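Local coordinates for protein nicotinate-nucleotide diphosphorylase (Carboxylating) (Streptococcus pyogenes GA06023, PDB 5HUO) that catalyses the decarboxylating transfer of a phosphoribosyl group to quinolinate, giving nicotinate mononucleotide, carbon dioxide and diphosphate on the route to NAD+, at residues E225-S230 with I244-N249; R267-G272 with I287-S292; K159-R164 with Y184-N189; I194-N199 with K209-A214. One frame throughout, in Å; residues are numbered along the deposited sequence.

How the contacts relate
All four contacts belong to the parallel sheet of the C-terminal domain and its wrapping, and all are mostly buried. Contacts 1 and 2 each join two adjacent strands, and they meet where 244-248 and 267-271 pair. Contact 3 continues from contact 2, since 289-291 neighbours 159-161. It then leaves the sheet for a loop. Contact 4 lies at the other outermost strand, 194-196, which pairs with 224-228 of contact 1. The chemistry changes with place. Contact 4 is purely apolar, strand against helix. Contacts 1 to 3 combine backbone bonds with acidic groups; contact 3 adds an aromatic cluster. Contacts 2 and 3 hold sulfates with arginines. Neighbouring subunits touch all four.

Contact 1. Residues E225-S230 with I244-N249; sequences EVEVES and IIMLDN
E225-V228 and I244-L247 form a parallel strand pair in the open alpha/beta barrel of the C-terminal domain. They are the two strands of a right-handed beta-alpha-beta unit whose connecting helix is 231-240. The strand axes come within 4.7 Å, at an angle of 22°. Four backbone bonds join them. V226 N donates to I244 O, and V228 N donates to M246 O (2.9 Å). In return M246 N reaches V226 O at 2.8 Å in an almost straight bond, and D248 N reaches V228 O. The two faces differ sharply. On one, V228 CG2 meets I245 CG2 at 4.2 Å; both residues also pack on alanines of helix 231-240. On the other face sit E225, E227, I244 and M246. E225 has CG anti to its own N (chi1 -178°) and an extended chain. This carries its carboxylate across I244, and E225 CD lies 3.5 Å from I244 CG2. E227 and M246 run side by side in the same direction, with E227 CG 3.5 Å from M246 SD. The thioether therefore lies along the aliphatic part of the glutamate. The end of E227 turns to K197, which forms a salt bridge with OE2 and offsets its charge. Near the ends of the strands, D248 OD2 lies 4.3 Å from E229 OE2, two like charges close together. The helix-facing side is thus apolar, while the opposite face sets carboxylates beside a thioether. A sulfate near M246, probably from the crystallisation liquor, may mark an anion pocket there.

Contact 2. Residues R267-G272 with I287-S292; sequences RIECSG and IDYVSS. With SO4 (sulfate ion), chain H; SO4 (sulfate ion), chain G.
E269 and C270 pair in parallel with Y289 and V290, the short strand axes approaching to 4.6 Å at an angle of 33°. These are neighbouring strands of the open alpha/beta barrel. C270 N donates to Y289 O, and S291 N to C270 O. I268 O takes two donors, Y289 N and D288 N, both in its carbonyl plane. D288 then closes the start of the pair with its carboxylate. D288 OD2 accepts I268 N at 2.7 Å through its anti lone pair. D288 OD1 is met from above the carboxylate plane by R267 NH1 (2.9 Å), a salt bridge in which the two flat groups stand nearly perpendicular. The same guanidinium holds two sulfates, probably from the crystallisation liquor, at its edge: R267 NE bonds O4 of the chain H ion at 2.6 Å, and R267 NH2 bonds O3 of the chain G ion. R215 of the second subunit also binds sulfate here, so the anion site is shared at the interface. Beyond, E269 CB sits over one face of the Y289 ring, 3.7 Å from its centroid. E269 OE1 accepts S291 OG at 2.7 Å, and S291 OG in turn accepts S271 OG. On the sheet face that carries C270 and V290, I287 CG2 meets I268 CG2 and I287 CD1 meets C270 SG. That apolar side lies under helix 252-262. Strand 267-271 is flanked by 244-248, strand 289-291 by 159-161.

Contact 3. Residues K159-R164 with Y184-N189; sequences KVFDTR and YNHRFN. With SO4 (sulfate ion), chain J.
F161 and Y184 make a single backbone bridge where strand 159-161 meets the loop that follows helix 171-180. Y184 N donates to V160 O at 2.8 Å, and D162 N donates to Y184 O. D162 OD1 then accepts H186 N at 2.9 Å on its syn side, tilted 27° out of the carboxylate plane. D162 CG lies between the backbone N and the carbonyl carbon (chi1 56°), which turns the carboxylate to the loop. K175 forms a salt bridge with the same oxygen, so OD1 is gripped twice. H186 ND1 accepts R187 N near the ring plane. A bond from H186 NE2 to E269 OE2 is less certain, because that oxygen is crowded in the model. R187 takes a sulfate oxygen in a fork: its NE and NH2 both bond O3 of the chain J ion, R187 NH2 at 2.8 Å, while NH1 goes to the carbonyl of A193. R164 NH1 reaches O4 of that ion only weakly, and its NH2 pairs with D49 of the third subunit. F161, Y184 and H186 form an aromatic cluster. K159 CD lies over the centre of the Y184 ring, a CH-pi contact. Y184 CB lies likewise over one face of F161, 3.7 Å from the centroid. F161 and H186 make an offset edge-to-face pair. R164 NH1 and R187 NH2 are 3.6 Å apart. An anion would offset their charge. The sulfate probably comes from the crystallisation liquor, but is consistent with a site for a phosphate or carboxylate of a substrate.

Contact 4. Residues I194-N199 with K209-A214; sequences IMLKDN and KAIAQA
L196 and I194 reach from strand 194-196 to one side of helix 207-217, to meet A210, I211 and A214. The strand and helix run nearly antiparallel (160°), their axes 9.8 Å apart. The tight part rests on one methyl. L196 CD1 settles against the helix backbone, 3.8 Å from A210 C. L196 CD1 also lies 4.1 Å from I211 CG1, and it touches the CB atoms of A210 and A214. I194 is a second, smaller touch, with I194 CD1 3.9 Å from A214 CB. The alanines, with nothing past CB, let the strand side chains approach the helix surface closely. No hydrogen bond crosses, so the two parts are held by apolar packing. The other side is loose. A212 points away from the strand and is exposed, and the exposed D198 lies well beyond the strand end. M195 and K197 turn to the other face of the sheet, where K197 forms a salt bridge with E227. The helix is the second of two in the connection from strand 194-196 to the adjacent parallel strand 224-228. I211 packs on V226 of that strand, V204 of helix 198-204 touches A210, and I60 of the third subunit packs on L196.

Contact 1. Residues E225-S230 with I244-N249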
loop_
_atom_site.group_PDB
_atom_site.type_symbol
_atom_site.label_atom_id
_atom_site.label_comp_id
_atom_site.label_asym_id
_atom_site.label_seq_id
_atom_site.Cartn_x
_atom_site.Cartn_y
_atom_site.Cartn_z
ATOM N N GLU A 225 -12.466 25.870 20.180
ATOM C CA GLU A 225 -11.609 27.048 20.307
ATOM C C GLU A 225 -12.023 28.096 19.276
ATOM O O GLU A 225 -12.505 27.767 18.213
ATOM C CB GLU A 225 -10.129 26.674 20.118
ATOM C CG GLU A 225 -9.167 27.832 20.273
ATOM C CD GLU A 225 -7.691 27.432 20.339
ATOM O OE1 GLU A 225 -7.369 26.247 20.388
ATOM O OE2 GLU A 225 -6.833 28.328 20.350
ATOM N N VAL A 226 -11.823 29.366 19.632
ATOM C CA VAL A 226 -12.088 30.484 18.719
ATOM C C VAL A 226 -10.922 31.426 18.667
ATOM O O VAL A 226 -10.450 31.865 19.717
ATOM C CB VAL A 226 -13.258 31.351 19.186
ATOM C CG1 VAL A 226 -13.425 32.526 18.248
ATOM C CG2 VAL A 226 -14.526 30.568 19.216
ATOM N N GLU A 227 -10.530 31.786 17.448
ATOM C CA GLU A 227 -9.537 32.858 17.212
ATOM C C GLU A 227 -10.201 34.208 17.168
ATOM O O GLU A 227 -11.120 34.417 16.412
ATOM C CB GLU A 227 -8.778 32.690 15.897
ATOM C CG GLU A 227 -8.056 31.352 15.699
ATOM C CD GLU A 227 -7.289 31.278 14.375
ATOM O OE1 GLU A 227 -7.487 32.195 13.505
ATOM O OE2 GLU A 227 -6.491 30.303 14.229
ATOM N N VAL A 228 -9.708 35.106 17.991
ATOM C CA VAL A 228 -10.318 36.404 18.217
ATOM C C VAL A 228 -9.289 37.515 18.072
ATOM O O VAL A 228 -8.198 37.450 18.633
ATOM C CB VAL A 228 -10.949 36.424 19.615
ATOM C CG1 VAL A 228 -11.514 37.769 19.965
ATOM C CG2 VAL A 228 -12.048 35.383 19.673
ATOM N N GLU A 229 -9.630 38.543 17.303
ATOM C CA GLU A 229 -8.721 39.716 17.089
ATOM C C GLU A 229 -9.113 40.960 17.884
ATOM O O GLU A 229 -8.363 41.907 17.938
ATOM C CB GLU A 229 -8.633 40.086 15.604
ATOM C CG GLU A 229 -8.080 38.955 14.739
ATOM C CD GLU A 229 -7.783 39.362 13.309
ATOM O OE1 GLU A 229 -7.504 40.553 13.072
ATOM O OE2 GLU A 229 -7.812 38.487 12.414
ATOM N N SER A 230 -10.277 40.911 18.512
ATOM C CA SER A 230 -10.972 42.044 19.072
ATOM C C SER A 230 -11.372 41.805 20.506
ATOM O O SER A 230 -11.739 40.707 20.846
ATOM C CB SER A 230 -12.257 42.102 18.291
ATOM O OG SER A 230 -13.216 42.952 18.792
ATOM N N ILE A 244 -11.562 27.344 24.773
ATOM C CA ILE A 244 -10.304 28.053 24.569
ATOM C C ILE A 244 -10.483 29.246 23.667
ATOM O O ILE A 244 -11.117 29.156 22.632
ATOM C CB ILE A 244 -9.247 27.176 23.900
ATOM C CG1 ILE A 244 -9.095 25.876 24.680
ATOM C CG2 ILE A 244 -7.917 27.952 23.810
ATOM C CD1 ILE A 244 -8.126 24.879 24.069
ATOM N N ILE A 245 -9.931 30.368 24.098
ATOM C CA ILE A 245 -9.941 31.604 23.300
ATOM C C ILE A 245 -8.532 31.921 22.866
ATOM O O ILE A 245 -7.622 31.923 23.702
ATOM C CB ILE A 245 -10.507 32.789 24.083
ATOM C CG1 ILE A 245 -11.960 32.508 24.449
ATOM C CG2 ILE A 245 -10.399 34.070 23.259
ATOM C CD1 ILE A 245 -12.606 33.578 25.302
ATOM N N MET A 246 -8.349 32.093 21.563
ATOM C CA MET A 246 -7.033 32.436 21.001
ATOM C C MET A 246 -6.954 33.917 20.744
ATOM O O MET A 246 -7.722 34.436 19.973
ATOM C CB MET A 246 -6.760 31.745 19.684
ATOM C CG MET A 246 -5.399 32.137 19.114
ATOM S SD MET A 246 -5.067 31.610 17.416
ATOM C CE MET A 246 -4.583 29.914 17.646
ATOM N N LEU A 247 -6.030 34.584 21.418
ATOM C CA LEU A 247 -5.791 36.039 21.231
ATOM C C LEU A 247 -4.746 36.188 20.165
ATOM O O LEU A 247 -3.595 35.879 20.354
ATOM C CB LEU A 247 -5.351 36.741 22.522
ATOM C CG LEU A 247 -6.249 36.513 23.750
ATOM C CD1 LEU A 247 -5.690 37.159 25.009
ATOM C CD2 LEU A 247 -7.669 37.000 23.504
ATOM N N ASP A 248 -5.188 36.641 19.021
ATOM C CA ASP A 248 -4.354 36.634 17.815
ATOM C C ASP A 248 -3.577 37.947 17.641
ATOM O O ASP A 248 -4.173 39.006 17.491
ATOM C CB ASP A 248 -5.230 36.366 16.588
ATOM C CG ASP A 248 -4.429 36.025 15.348
ATOM O OD1 ASP A 248 -3.167 36.028 15.363
ATOM O OD2 ASP A 248 -5.116 35.745 14.342
ATOM N N ASN A 249 -2.251 37.834 17.700
ATOM C CA ASN A 249 -1.306 38.948 17.474
ATOM C C ASN A 249 -1.708 40.235 18.195
ATOM O O ASN A 249 -1.581 41.313 17.678
ATOM C CB ASN A 249 -1.097 39.193 15.974
#

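Contact 2. Residues R267-G272 with I287-S292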
loop_
_atom_site.group_PDB
_atom_site.type_symbol
_atom_site.label_atom_id
_atom_site.label_comp_id
_atom_site.label_asym_id
_atom_site.label_seq_id
_atom_site.Cartn_x
_atom_site.Cartn_y
_atom_site.Cartn_z
ATOM N N ARG A 267 -10.080 29.033 28.711
ATOM C CA ARG A 267 -8.610 28.967 28.635
ATOM C C ARG A 267 -8.120 29.950 27.595
ATOM O O ARG A 267 -8.830 30.256 26.648
ATOM C CB ARG A 267 -8.123 27.607 28.212
ATOM C CG ARG A 267 -8.443 26.498 29.154
ATOM C CD ARG A 267 -7.533 26.621 30.345
ATOM N NE ARG A 267 -7.813 25.578 31.294
ATOM C CZ ARG A 267 -7.374 25.535 32.545
ATOM N NH1 ARG A 267 -6.607 26.474 33.030
ATOM N NH2 ARG A 267 -7.697 24.503 33.324
ATOM N N ILE A 268 -6.940 30.496 27.828
ATOM C CA ILE A 268 -6.453 31.579 26.980
ATOM C C ILE A 268 -5.154 31.182 26.356
ATOM O O ILE A 268 -4.204 30.801 27.054
ATOM C CB ILE A 268 -6.291 32.919 27.710
ATOM C CG1 ILE A 268 -7.586 33.311 28.445
ATOM C CG2 ILE A 268 -5.898 34.026 26.729
ATOM C CD1 ILE A 268 -7.395 34.446 29.471
ATOM N N GLU A 269 -5.145 31.276 25.033
ATOM C CA GLU A 269 -3.956 31.022 24.208
ATOM C C GLU A 269 -3.555 32.321 23.519
ATOM O O GLU A 269 -4.431 33.026 23.024
ATOM C CB GLU A 269 -4.228 29.939 23.154
ATOM C CG GLU A 269 -3.246 29.892 21.955
ATOM C CD GLU A 269 -3.521 28.734 20.948
ATOM O OE1 GLU A 269 -2.669 28.430 20.068
ATOM O OE2 GLU A 269 -4.609 28.096 21.043
ATOM N N CYS A 270 -2.267 32.644 23.518
ATOM C CA CYS A 270 -1.773 33.695 22.675
ATOM C C CYS A 270 -1.045 33.067 21.516
ATOM O O CYS A 270 -0.295 32.127 21.665
ATOM C CB CYS A 270 -0.858 34.650 23.409
ATOM S SG CYS A 270 -1.752 35.798 24.493
ATOM N N SER A 271 -1.222 33.643 20.336
ATOM C CA SER A 271 -0.565 33.127 19.119
ATOM C C SER A 271 -0.302 34.210 18.092
ATOM O O SER A 271 -0.816 35.321 18.196
ATOM C CB SER A 271 -1.421 32.078 18.502
ATOM O OG SER A 271 -0.816 31.572 17.330
ATOM N N GLY A 272 0.608 33.887 17.194
ATOM C CA GLY A 272 1.052 34.801 16.133
ATOM C C GLY A 272 2.227 35.722 16.483
ATOM O O GLY A 272 2.215 36.397 17.537
ATOM N N ILE A 287 -2.271 33.893 31.264
ATOM C CA ILE A 287 -2.783 33.135 30.134
ATOM C C ILE A 287 -2.338 31.739 30.374
ATOM O O ILE A 287 -1.389 31.501 31.115
ATOM C CB ILE A 287 -2.263 33.641 28.783
ATOM C CG1 ILE A 287 -0.748 33.481 28.673
ATOM C CG2 ILE A 287 -2.625 35.095 28.612
ATOM C CD1 ILE A 287 -0.223 33.800 27.292
ATOM N N ASP A 288 -3.002 30.819 29.709
ATOM C CA ASP A 288 -2.697 29.391 29.884
ATOM C C ASP A 288 -1.544 28.888 29.010
ATOM O O ASP A 288 -0.716 28.106 29.472
ATOM C CB ASP A 288 -3.934 28.564 29.664
ATOM C CG ASP A 288 -5.047 28.948 30.642
ATOM O OD1 ASP A 288 -4.955 28.529 31.822
ATOM O OD2 ASP A 288 -6.000 29.636 30.211
ATOM N N TYR A 289 -1.511 29.322 27.757
ATOM C CA TYR A 289 -0.392 28.951 26.870
ATOM C C TYR A 289 -0.170 29.874 25.658
ATOM O O TYR A 289 -0.964 30.762 25.386
ATOM C CB TYR A 289 -0.556 27.540 26.387
ATOM C CG TYR A 289 -1.738 27.274 25.469
ATOM C CD1 TYR A 289 -3.010 27.089 25.979
ATOM C CD2 TYR A 289 -1.554 27.075 24.126
ATOM C CE1 TYR A 289 -4.061 26.730 25.153
ATOM C CE2 TYR A 289 -2.600 26.727 23.287
ATOM C CZ TYR A 289 -3.866 26.561 23.805
ATOM O OH TYR A 289 -4.921 26.239 22.961
ATOM N N VAL A 290 0.967 29.676 25.006
ATOM C CA VAL A 290 1.249 30.262 23.717
ATOM C C VAL A 290 1.584 29.182 22.715
ATOM O O VAL A 290 1.999 28.066 23.078
ATOM C CB VAL A 290 2.447 31.197 23.756
ATOM C CG1 VAL A 290 2.176 32.312 24.734
ATOM C CG2 VAL A 290 3.741 30.472 24.096
ATOM N N SER A 291 1.424 29.506 21.445
ATOM C CA SER A 291 1.724 28.525 20.349
ATOM C C SER A 291 2.625 29.132 19.298
ATOM O O SER A 291 2.509 30.329 18.972
ATOM C CB SER A 291 0.427 27.956 19.705
ATOM O OG SER A 291 -0.292 28.978 18.995
ATOM N N SER A 292 3.449 28.284 18.721
ATOM C CA SER A 292 4.383 28.688 17.693
ATOM C C SER A 292 4.507 27.646 16.551
ATOM O O SER A 292 4.879 26.506 16.740
ATOM C CB SER A 292 5.758 28.922 18.304
ATOM O OG SER A 292 6.672 29.413 17.325
HETATM S S SO4 H . -9.642 22.503 31.318
HETATM O O1 SO4 H . -8.204 22.153 31.172
HETATM O O2 SO4 H . -10.184 22.218 32.689
HETATM O O3 SO4 H . -10.390 21.815 30.231
HETATM O O4 SO4 H . -9.790 23.951 31.111
HETATM S S SO4 G . -6.249 24.025 36.754
HETATM O O1 SO4 G . -5.107 24.461 37.585
HETATM O O2 SO4 G . -7.285 23.367 37.592
HETATM O O3 SO4 G . -6.804 25.225 36.079
HETATM O O4 SO4 G . -5.768 23.046 35.755
#

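Contact 3. Residues K159-R164 with Y184-N189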
loop_
_atom_site.group_PDB
_atom_site.type_symbol
_atom_site.label_atom_id
_atom_site.label_comp_id
_atom_site.label_asym_id
_atom_site.label_seq_id
_atom_site.Cartn_x
_atom_site.Cartn_y
_atom_site.Cartn_z
ATOM N N LYS A 159 2.463 27.482 29.216
ATOM C CA LYS A 159 2.917 26.363 28.413
ATOM C C LYS A 159 3.191 26.778 26.986
ATOM O O LYS A 159 2.576 27.707 26.446
ATOM C CB LYS A 159 1.892 25.235 28.437
ATOM C CG LYS A 159 1.815 24.546 29.761
ATOM C CD LYS A 159 0.615 23.610 29.846
ATOM C CE LYS A 159 0.669 22.760 31.110
ATOM N NZ LYS A 159 0.543 23.560 32.361
ATOM N N VAL A 160 4.079 26.029 26.372
ATOM C CA VAL A 160 4.425 26.259 24.979
ATOM C C VAL A 160 3.870 25.150 24.071
ATOM O O VAL A 160 4.227 23.997 24.206
ATOM C CB VAL A 160 5.926 26.357 24.791
ATOM C CG1 VAL A 160 6.256 26.476 23.301
ATOM C CG2 VAL A 160 6.475 27.525 25.553
ATOM N N PHE A 161 2.995 25.537 23.142
ATOM C CA PHE A 161 2.245 24.590 22.273
ATOM C C PHE A 161 2.677 24.691 20.829
ATOM O O PHE A 161 3.159 25.724 20.369
ATOM C CB PHE A 161 0.771 24.861 22.308
ATOM C CG PHE A 161 0.053 24.166 23.415
ATOM C CD1 PHE A 161 0.310 24.477 24.718
ATOM C CD2 PHE A 161 -0.929 23.239 23.149
ATOM C CE1 PHE A 161 -0.377 23.862 25.756
ATOM C CE2 PHE A 161 -1.636 22.625 24.176
ATOM C CZ PHE A 161 -1.355 22.927 25.492
ATOM N N ASP A 162 2.563 23.578 20.139
ATOM C CA ASP A 162 2.852 23.521 18.722
ATOM C C ASP A 162 1.590 23.752 17.905
ATOM O O ASP A 162 0.565 24.184 18.419
ATOM C CB ASP A 162 3.521 22.200 18.366
ATOM C CG ASP A 162 2.722 21.005 18.778
ATOM O OD1 ASP A 162 1.484 21.075 18.853
ATOM O OD2 ASP A 162 3.350 19.961 19.066
ATOM N N THR A 163 1.660 23.448 16.623
ATOM C CA THR A 163 0.582 23.775 15.651
ATOM C C THR A 163 0.461 22.669 14.589
ATOM O O THR A 163 1.081 21.609 14.704
ATOM C CB THR A 163 0.909 25.098 14.909
ATOM O OG1 THR A 163 2.115 24.946 14.147
ATOM C CG2 THR A 163 1.085 26.237 15.868
ATOM N N ARG A 164 -0.305 22.948 13.547
ATOM C CA ARG A 164 -0.408 22.050 12.407
ATOM C C ARG A 164 0.532 22.419 11.313
ATOM O O ARG A 164 0.424 21.945 10.198
ATOM C CB ARG A 164 -1.822 22.020 11.872
ATOM C CG ARG A 164 -2.718 21.071 12.640
ATOM C CD ARG A 164 -4.202 21.340 12.377
ATOM N NE ARG A 164 -4.563 21.237 10.956
ATOM C CZ ARG A 164 -5.026 22.252 10.245
ATOM N NH1 ARG A 164 -5.180 23.490 10.785
ATOM N NH2 ARG A 164 -5.339 22.073 9.005
ATOM N N TYR A 184 4.228 21.247 24.588
ATOM C CA TYR A 184 2.928 20.541 24.577
ATOM C C TYR A 184 2.333 20.493 23.183
ATOM O O TYR A 184 2.562 21.341 22.343
ATOM C CB TYR A 184 1.961 21.212 25.550
ATOM C CG TYR A 184 2.367 21.019 26.971
ATOM C CD1 TYR A 184 3.377 21.797 27.539
ATOM C CD2 TYR A 184 1.778 20.037 27.755
ATOM C CE1 TYR A 184 3.808 21.567 28.819
ATOM C CE2 TYR A 184 2.184 19.822 29.060
ATOM C CZ TYR A 184 3.194 20.583 29.581
ATOM O OH TYR A 184 3.568 20.391 30.882
ATOM N N ASN A 185 1.437 19.529 23.013
ATOM C CA ASN A 185 0.735 19.325 21.731
ATOM C C ASN A 185 -0.623 19.967 21.650
ATOM O O ASN A 185 -1.519 19.743 22.465
ATOM C CB ASN A 185 0.612 17.833 21.426
ATOM C CG ASN A 185 1.973 17.149 21.203
ATOM O OD1 ASN A 185 2.930 17.770 20.713
ATOM N ND2 ASN A 185 2.055 15.900 21.538
ATOM N N HIS A 186 -0.808 20.685 20.564
ATOM C CA HIS A 186 -2.128 21.180 20.210
ATOM C C HIS A 186 -2.835 20.025 19.502
ATOM O O HIS A 186 -2.257 18.968 19.299
ATOM C CB HIS A 186 -1.967 22.414 19.308
ATOM C CG HIS A 186 -3.074 23.405 19.439
ATOM N ND1 HIS A 186 -4.397 23.064 19.262
ATOM C CD2 HIS A 186 -3.064 24.711 19.782
ATOM C CE1 HIS A 186 -5.157 24.110 19.509
ATOM N NE2 HIS A 186 -4.374 25.121 19.837
ATOM N N ARG A 187 -4.038 20.223 19.009
ATOM C CA ARG A 187 -4.680 19.222 18.149
ATOM C C ARG A 187 -3.797 18.765 17.030
ATOM O O ARG A 187 -3.015 19.563 16.427
ATOM C CB ARG A 187 -5.975 19.751 17.578
ATOM C CG ARG A 187 -5.833 20.868 16.578
ATOM C CD ARG A 187 -7.186 21.354 16.108
ATOM N NE ARG A 187 -7.025 22.413 15.108
ATOM C CZ ARG A 187 -7.923 22.714 14.179
ATOM N NH1 ARG A 187 -9.057 22.040 14.096
ATOM N NH2 ARG A 187 -7.680 23.687 13.315
ATOM N N PHE A 188 -3.846 17.486 16.800
ATOM C CA PHE A 188 -3.128 16.833 15.750
ATOM C C PHE A 188 -3.649 17.128 14.361
ATOM O O PHE A 188 -3.012 16.858 13.355
ATOM C CB PHE A 188 -3.337 15.341 15.898
ATOM C CG PHE A 188 -2.320 14.521 15.187
ATOM C CD1 PHE A 188 -1.051 14.378 15.686
ATOM C CD2 PHE A 188 -2.623 13.974 13.957
ATOM C CE1 PHE A 188 -0.124 13.656 14.982
ATOM C CE2 PHE A 188 -1.682 13.303 13.213
ATOM C CZ PHE A 188 -0.431 13.121 13.736
ATOM N N ASN A 189 -4.881 17.565 14.303
ATOM C CA ASN A 189 -5.726 17.344 13.148
ATOM C C ASN A 189 -6.839 18.305 13.014
ATOM O O ASN A 189 -7.255 18.873 13.982
ATOM C CB ASN A 189 -6.415 16.020 13.385
ATOM C CG ASN A 189 -6.184 15.111 12.298
ATOM O OD1 ASN A 189 -5.728 15.532 11.282
ATOM N ND2 ASN A 189 -6.450 13.856 12.488
HETATM S S SO4 J . -3.826 24.894 14.454
HETATM O O1 SO4 J . -3.394 26.032 15.307
HETATM O O2 SO4 J . -3.396 23.617 15.075
HETATM O O3 SO4 J . -5.282 24.785 14.252
HETATM O O4 SO4 J . -3.218 25.131 13.142
#

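Contact 4. Residues I194-N199 with K209-A214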
loop_
_atom_site.group_PDB
_atom_site.type_symbol
_atom_site.label_atom_id
_atom_site.label_comp_id
_atom_site.label_asym_id
_atom_site.label_seq_id
_atom_site.Cartn_x
_atom_site.Cartn_y
_atom_site.Cartn_z
ATOM N N ILE A 194 -12.159 21.431 17.423
ATOM C CA ILE A 194 -12.749 22.469 16.584
ATOM C C ILE A 194 -12.004 23.759 16.824
ATOM O O ILE A 194 -11.770 24.138 17.977
ATOM C CB ILE A 194 -14.233 22.620 16.877
ATOM C CG1 ILE A 194 -14.949 21.417 16.283
ATOM C CG2 ILE A 194 -14.755 23.957 16.324
ATOM C CD1 ILE A 194 -16.455 21.485 16.377
ATOM N N MET A 195 -11.627 24.412 15.735
ATOM C CA MET A 195 -11.100 25.746 15.848
ATOM C C MET A 195 -11.762 26.669 14.842
ATOM O O MET A 195 -11.656 26.501 13.648
ATOM C CB MET A 195 -9.583 25.790 15.719
ATOM C CG MET A 195 -9.030 27.141 16.205
ATOM S SD MET A 195 -7.250 27.317 16.053
ATOM C CE MET A 195 -6.672 25.836 16.919
ATOM N N LEU A 196 -12.441 27.663 15.389
ATOM C CA LEU A 196 -13.191 28.645 14.616
ATOM C C LEU A 196 -12.272 29.821 14.477
ATOM O O LEU A 196 -11.987 30.533 15.429
ATOM C CB LEU A 196 -14.482 29.057 15.312
ATOM C CG LEU A 196 -15.430 27.879 15.524
ATOM C CD1 LEU A 196 -16.479 28.271 16.551
ATOM C CD2 LEU A 196 -16.074 27.395 14.246
ATOM N N LYS A 197 -11.825 29.990 13.252
ATOM C CA LYS A 197 -10.866 31.017 12.863
ATOM C C LYS A 197 -11.569 32.314 12.372
ATOM O O LYS A 197 -12.792 32.438 12.396
ATOM C CB LYS A 197 -9.899 30.431 11.810
ATOM C CG LYS A 197 -9.429 29.006 12.110
ATOM C CD LYS A 197 -8.327 28.567 11.157
ATOM C CE LYS A 197 -7.568 27.330 11.665
ATOM N NZ LYS A 197 -6.426 27.643 12.574
ATOM N N ASP A 198 -10.757 33.297 12.009
ATOM C CA ASP A 198 -11.217 34.587 11.403
ATOM C C ASP A 198 -12.521 34.557 10.515
ATOM O O ASP A 198 -13.544 35.204 10.803
ATOM C CB ASP A 198 -10.018 35.195 10.628
ATOM C CG ASP A 198 -9.235 34.148 9.685
ATOM O OD1 ASP A 198 -9.539 32.928 9.600
ATOM O OD2 ASP A 198 -8.277 34.580 9.014
ATOM N N ASN A 199 -12.465 33.768 9.444
ATOM C CA ASN A 199 -13.572 33.656 8.465
ATOM C C ASN A 199 -14.844 32.953 8.945
ATOM O O ASN A 199 -15.925 33.305 8.551
ATOM C CB ASN A 199 -13.074 33.059 7.129
ATOM C CG ASN A 199 -12.155 31.861 7.302
ATOM O OD1 ASN A 199 -11.926 31.382 8.409
ATOM N ND2 ASN A 199 -11.602 31.395 6.211
ATOM N N LYS A 209 -23.002 32.637 17.541
ATOM C CA LYS A 209 -23.684 31.686 16.648
ATOM C C LYS A 209 -22.716 30.619 16.119
ATOM O O LYS A 209 -23.077 29.457 15.977
ATOM C CB LYS A 209 -24.431 32.382 15.504
ATOM N N ALA A 210 -21.494 31.029 15.787
ATOM C CA ALA A 210 -20.462 30.069 15.279
ATOM C C ALA A 210 -20.156 28.999 16.307
ATOM O O ALA A 210 -20.185 27.823 16.031
ATOM C CB ALA A 210 -19.190 30.785 14.888
ATOM N N ILE A 211 -19.957 29.452 17.522
ATOM C CA ILE A 211 -19.792 28.556 18.665
ATOM C C ILE A 211 -20.982 27.625 18.845
ATOM O O ILE A 211 -20.828 26.461 19.098
ATOM C CB ILE A 211 -19.548 29.357 19.959
ATOM C CG1 ILE A 211 -18.231 30.141 19.815
ATOM C CG2 ILE A 211 -19.478 28.435 21.167
ATOM C CD1 ILE A 211 -17.980 31.275 20.788
ATOM N N ALA A 212 -22.180 28.156 18.704
ATOM C CA ALA A 212 -23.407 27.359 18.863
ATOM C C ALA A 212 -23.509 26.276 17.799
ATOM O O ALA A 212 -23.867 25.134 18.109
ATOM C CB ALA A 212 -24.636 28.228 18.787
ATOM N N GLN A 213 -23.193 26.636 16.557
ATOM C CA GLN A 213 -23.258 25.669 15.439
ATOM C C GLN A 213 -22.231 24.552 15.536
ATOM O O GLN A 213 -22.539 23.398 15.276
ATOM C CB GLN A 213 -23.073 26.342 14.119
ATOM C CG GLN A 213 -24.226 27.225 13.789
ATOM C CD GLN A 213 -24.258 27.573 12.319
ATOM O OE1 GLN A 213 -23.684 26.875 11.493
ATOM N NE2 GLN A 213 -24.945 28.656 11.980
ATOM N N ALA A 214 -21.032 24.917 15.961
ATOM C CA ALA A 214 -19.980 23.947 16.276
ATOM C C ALA A 214 -20.461 22.926 17.300
ATOM O O ALA A 214 -20.371 21.723 17.100
ATOM C CB ALA A 214 -18.747 24.657 16.811
#